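Local coordinates for PUA domain-containing protein (Pyrococcus horikoshii, PDB 3D79) that is of uncharacterised function but, as a PUA-domain protein with a Pre-PUA-like domain, probably binds RNA, at residues Glu88-Trp93 and Phe132-Lys137; Arg95-Asp100 and Pro116-Ala121. All blocks are in the same frame, centred on the assembly; numbering follows the deposited sequence.

In the fold
The interactions involve neighbouring parallel strands of one sheet in the PUA domain, 130-135 in interaction 1 and 96-99 in interaction 2. Interaction 1 lays the linking segment 88-93, which follows helix 78-84, over one end of strand 130-135; interaction 2 pairs strand 96-99 with strand 118-121 and is nested within the chain loop that interaction 1 closes. The first is side-chain packing, buried at Phe132 and Trp93 and more open at Arg91 and Glu136. The second rests on backbone hydrogen bonds and one salt bridge, with Val97, Val98 and Val99 buried and Asp100 and Asp120 partly exposed. They touch where Phe132 and Val134 bond to Val97 through their backbones.

Interaction 1: residues Glu88-Trp93 and Phe132-Lys137; sequences EDLRKW and FVVEEK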
# COMPACT_ATOMS: atom_id res chain seq x y z
N GLU A 88 11.41 -9.29 -2.39
CA GLU A 88 11.34 -8.75 -3.74
C GLU A 88 11.81 -7.31 -3.76
O GLU A 88 11.73 -6.61 -2.74
CB GLU A 88 9.88 -8.75 -4.23
CG GLU A 88 9.11 -10.02 -4.02
CD GLU A 88 9.63 -11.18 -4.85
OE1 GLU A 88 10.02 -10.96 -6.02
OE2 GLU A 88 9.64 -12.31 -4.33
N ASP A 89 12.27 -6.85 -4.91
CA ASP A 89 12.57 -5.43 -5.09
C ASP A 89 11.30 -4.68 -5.47
O ASP A 89 10.85 -4.72 -6.62
CB ASP A 89 13.67 -5.22 -6.13
CG ASP A 89 14.18 -3.80 -6.17
OD1 ASP A 89 13.60 -2.92 -5.48
OD2 ASP A 89 15.17 -3.55 -6.89
N LEU A 90 10.72 -3.99 -4.48
CA LEU A 90 9.47 -3.25 -4.69
C LEU A 90 9.63 -2.05 -5.62
O LEU A 90 8.64 -1.50 -6.10
CB LEU A 90 8.88 -2.79 -3.35
CG LEU A 90 8.58 -3.81 -2.25
CD1 LEU A 90 7.86 -3.10 -1.11
CD2 LEU A 90 7.77 -5.00 -2.74
N ARG A 91 10.87 -1.67 -5.90
CA ARG A 91 11.14 -0.58 -6.84
C ARG A 91 10.73 -0.92 -8.27
O ARG A 91 10.75 -0.06 -9.15
CB ARG A 91 12.61 -0.15 -6.80
CG ARG A 91 13.09 0.40 -5.45
CD ARG A 91 14.61 0.49 -5.38
NE ARG A 91 15.22 -0.52 -6.23
CZ ARG A 91 15.74 -0.29 -7.44
NH1 ARG A 91 15.76 0.94 -7.94
NH2 ARG A 91 16.24 -1.29 -8.14
N LYS A 92 10.34 -2.17 -8.50
CA LYS A 92 9.87 -2.59 -9.82
C LYS A 92 8.44 -3.13 -9.84
O LYS A 92 7.99 -3.70 -10.84
CB LYS A 92 10.86 -3.60 -10.44
CG LYS A 92 12.24 -3.00 -10.72
CD LYS A 92 12.18 -1.98 -11.85
CE LYS A 92 13.48 -1.21 -11.99
NZ LYS A 92 13.50 -0.47 -13.28
N TRP A 93 7.71 -2.92 -8.75
CA TRP A 93 6.35 -3.45 -8.58
C TRP A 93 5.25 -2.58 -9.18
O TRP A 93 5.43 -1.37 -9.35
CB TRP A 93 6.06 -3.66 -7.09
CG TRP A 93 6.30 -5.06 -6.59
CD1 TRP A 93 7.24 -5.95 -7.03
CD2 TRP A 93 5.61 -5.70 -5.52
NE1 TRP A 93 7.16 -7.12 -6.32
CE2 TRP A 93 6.17 -6.99 -5.38
CE3 TRP A 93 4.56 -5.32 -4.66
CZ2 TRP A 93 5.72 -7.91 -4.41
CZ3 TRP A 93 4.12 -6.23 -3.70
CH2 TRP A 93 4.70 -7.51 -3.59
N PHE A 132 1.54 2.47 -3.36
CA PHE A 132 2.48 2.50 -2.25
C PHE A 132 3.69 3.34 -2.61
O PHE A 132 4.00 3.53 -3.80
CB PHE A 132 2.91 1.09 -1.79
CG PHE A 132 3.75 0.36 -2.78
CD1 PHE A 132 5.14 0.45 -2.73
CD2 PHE A 132 3.16 -0.43 -3.76
CE1 PHE A 132 5.93 -0.22 -3.66
CE2 PHE A 132 3.94 -1.11 -4.69
CZ PHE A 132 5.33 -1.01 -4.64
N VAL A 133 4.37 3.84 -1.58
CA VAL A 133 5.50 4.74 -1.73
C VAL A 133 6.73 4.03 -1.20
O VAL A 133 6.72 3.53 -0.08
CB VAL A 133 5.28 6.05 -0.95
CG1 VAL A 133 6.43 7.03 -1.19
CG2 VAL A 133 3.93 6.69 -1.32
N VAL A 134 7.79 3.97 -2.01
CA VAL A 134 9.05 3.34 -1.60
C VAL A 134 10.22 4.27 -1.89
O VAL A 134 10.18 5.03 -2.85
CB VAL A 134 9.30 1.98 -2.31
CG1 VAL A 134 8.44 0.90 -1.68
CG2 VAL A 134 9.05 2.10 -3.81
N GLU A 135 11.26 4.19 -1.06
CA GLU A 135 12.47 4.98 -1.29
C GLU A 135 13.45 4.21 -2.18
O GLU A 135 13.51 2.98 -2.12
CB GLU A 135 13.12 5.45 0.02
CG GLU A 135 13.34 4.38 1.09
CD GLU A 135 14.57 3.51 0.84
OE1 GLU A 135 14.54 2.32 1.20
OE2 GLU A 135 15.57 4.02 0.27
N GLU A 136 14.20 4.94 -2.99
CA GLU A 136 14.93 4.34 -4.11
C GLU A 136 16.16 3.48 -3.74
O GLU A 136 16.66 2.74 -4.59
CB GLU A 136 15.28 5.39 -5.17
CG GLU A 136 16.28 6.45 -4.74
CD GLU A 136 16.62 7.44 -5.86
OE1 GLU A 136 16.62 7.05 -7.05
OE2 GLU A 136 16.90 8.62 -5.56
N LYS A 137 16.62 3.54 -2.50
CA LYS A 137 17.81 2.76 -2.12
C LYS A 137 17.51 1.30 -1.75
O LYS A 137 17.80 0.39 -2.53
CB LYS A 137 18.64 3.47 -1.05
CG LYS A 137 19.90 2.71 -0.65
CD LYS A 137 20.88 3.59 0.10
CE LYS A 137 22.04 2.76 0.67
NZ LYS A 137 22.65 1.83 -0.33
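Arg91 lies against Glu136, in the turn that follows strand 130-135, and its chain can be followed outward from the backbone. CB leads to CG, and Arg91 CG is 4.2 Å from Glu135 O. Arg91 CD comes closer, 3.1 Å from Glu136 O. The chain then bends at chi3 (-29°), and NE and NH2 hold the Asp89 carboxylate side-on, one nitrogen to each oxygen; the bond from Arg91 NH2 to Asp89 OD2 in this salt bridge is 2.8 Å long. OD1 also accepts from the backbone N of Arg91, met from above the carboxylate plane, which closes an Asx turn. Arginine suits this place because its aliphatic part packs on the turn while its charged end stays paired at the surface. An alanine here would probably leave the Asp89 carboxylate without its charge partner and open a gap beside Glu136 O.

Further in, the contact becomes apolar. The Phe132 ring offers its edge, with CZ 3.7 Å from Trp93 CB and CE1 3.9 Å from Leu90 CB, while Leu90 O also lies near the ring plane. Val134 CG1 meets Leu90 CB and CD1 from the strand, the two side chains crossing at about a right angle. Leucine's second branch serves the other neighbour, for Leu90 CD2 sits 3.5 Å above the centre of the Trp93 ring. The broad indole and phenyl groups bridge several elements: Trp93 reaches Ile36 and Met40 of helix 34-40 and Leu84 of helix 78-84, and Phe132 packs on Leu81 of that second helix and on Ile144 of strand 141-147.

Interaction 2: residues Arg95-Asp100 and Pro116-Ala121; sequences RRVVVD and PGIVDA
Val98 and Asp120 form the hydrogen-bonded pair of an antiparallel strand pairing in the PUA domain, with a classic beta bulge beside it. Val98 N donates to Asp120 O at 2.8 Å. In return Val98 O accepts from Val119 N at 2.7 Å and, more weakly, from Asp120 N, so that Val119 and Asp120 together face one residue. Past the bulge the register is shifted by one, Val99 now pairing with Ile118, and Asp100 N bonds to Gly117 O.

Side chains divide between the two faces. Val97, Val99, Ile118 and Ala121 share one, where Val97 CG1 rests 3.8 Å from Ile118 CD1; aliphatic residues, three of them branched, fill this face, and Met154 of helix 151-156 covers Val97, Ile118 and Ala121. Val98 and Asp120 point to the other; beside them, at the bulge, Val119 CG2 comes to 3.6 Å from Val98 CG1, the side chains crossing at about a right angle.

Arg96 grips Asp120 side-on. Arg96 NE and NH2 both reach Asp120 OD2 at 3.0 Å from the same face of the carboxylate, and OD2 lies in the guanidinium plane although the two planes are turned 53° apart. Arginine suits this place since its remaining nitrogen, NH1, bonds to Trp93 O, a second-shell bond that helps fix the guanidinium's rotation while it holds the acid.

Near the opposite end of the pairing, aspartate supplies an acceptor for solvent: a water donates to Asp100 OD2 at 2.9 Å and to Pro116 O at 2.6 Å.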
# COMPACT_ATOMS: atom_id res chain seq x y z
N ARG A 95 1.88 -0.38 -9.05
CA ARG A 95 1.34 0.60 -8.09
C ARG A 95 2.41 1.30 -7.24
O ARG A 95 2.09 1.92 -6.23
CB ARG A 95 0.26 -0.00 -7.19
CG ARG A 95 -0.95 -0.55 -7.94
CD ARG A 95 -1.65 0.52 -8.77
NE ARG A 95 -2.86 0.04 -9.44
CZ ARG A 95 -4.08 0.04 -8.91
NH1 ARG A 95 -4.28 0.50 -7.68
NH2 ARG A 95 -5.10 -0.43 -9.62
N ARG A 96 3.67 1.21 -7.67
CA ARG A 96 4.77 1.85 -6.96
C ARG A 96 4.88 3.34 -7.27
O ARG A 96 4.62 3.80 -8.39
CB ARG A 96 6.11 1.18 -7.31
CG ARG A 96 6.68 1.64 -8.65
CD ARG A 96 7.94 0.88 -9.03
NE ARG A 96 8.38 1.23 -10.38
CZ ARG A 96 7.89 0.70 -11.50
NH1 ARG A 96 6.92 -0.21 -11.45
NH2 ARG A 96 8.35 1.10 -12.68
N VAL A 97 5.27 4.07 -6.24
CA VAL A 97 5.73 5.45 -6.36
C VAL A 97 7.08 5.49 -5.67
O VAL A 97 7.17 5.27 -4.46
CB VAL A 97 4.74 6.44 -5.70
CG1 VAL A 97 5.28 7.86 -5.79
CG2 VAL A 97 3.37 6.33 -6.38
N VAL A 98 8.14 5.73 -6.44
CA VAL A 98 9.50 5.69 -5.90
C VAL A 98 10.01 7.11 -5.66
O VAL A 98 9.97 7.94 -6.57
CB VAL A 98 10.48 4.95 -6.84
CG1 VAL A 98 11.79 4.68 -6.13
CG2 VAL A 98 9.85 3.63 -7.31
N VAL A 99 10.47 7.37 -4.44
CA VAL A 99 10.95 8.71 -4.05
C VAL A 99 12.44 8.75 -3.73
O VAL A 99 13.05 7.73 -3.37
CB VAL A 99 10.14 9.30 -2.84
CG1 VAL A 99 8.66 9.43 -3.19
CG2 VAL A 99 10.34 8.50 -1.57
N ASP A 100 13.02 9.95 -3.86
CA ASP A 100 14.43 10.17 -3.51
C ASP A 100 14.63 10.29 -2.00
O ASP A 100 13.65 10.38 -1.25
CB ASP A 100 15.05 11.35 -4.29
CG ASP A 100 14.35 12.71 -4.06
OD1 ASP A 100 13.70 12.93 -3.02
OD2 ASP A 100 14.50 13.58 -4.94
N PRO A 116 8.10 16.74 -7.15
CA PRO A 116 9.56 16.90 -7.30
C PRO A 116 10.42 15.78 -6.70
O PRO A 116 11.56 15.60 -7.13
CB PRO A 116 9.86 18.24 -6.62
CG PRO A 116 8.65 18.56 -5.79
CD PRO A 116 7.49 17.92 -6.49
N GLY A 117 9.87 15.04 -5.74
CA GLY A 117 10.61 13.98 -5.04
C GLY A 117 10.46 12.59 -5.63
O GLY A 117 11.04 11.63 -5.13
N ILE A 118 9.66 12.48 -6.69
CA ILE A 118 9.38 11.19 -7.33
C ILE A 118 10.41 10.90 -8.42
O ILE A 118 10.56 11.68 -9.36
CB ILE A 118 7.94 11.14 -7.89
CG1 ILE A 118 6.93 11.21 -6.74
CG2 ILE A 118 7.71 9.86 -8.74
CD1 ILE A 118 5.49 11.35 -7.16
N VAL A 119 11.09 9.76 -8.29
CA VAL A 119 12.11 9.33 -9.26
C VAL A 119 11.59 8.28 -10.25
O VAL A 119 12.18 8.08 -11.32
CB VAL A 119 13.41 8.85 -8.56
CG1 VAL A 119 14.06 9.99 -7.79
CG2 VAL A 119 13.15 7.66 -7.65
N ASP A 120 10.51 7.60 -9.89
CA ASP A 120 9.88 6.62 -10.76
C ASP A 120 8.48 6.32 -10.24
O ASP A 120 8.20 6.54 -9.07
CB ASP A 120 10.69 5.31 -10.79
CG ASP A 120 10.20 4.33 -11.85
OD1 ASP A 120 9.70 4.79 -12.90
OD2 ASP A 120 10.31 3.10 -11.62
N ALA A 121 7.62 5.85 -11.13
CA ALA A 121 6.26 5.45 -10.78
C ALA A 121 5.78 4.43 -11.81
O ALA A 121 6.23 4.44 -12.96
CB ALA A 121 5.33 6.67 -10.74
O HOH W 1 13.13 13.54 -7.52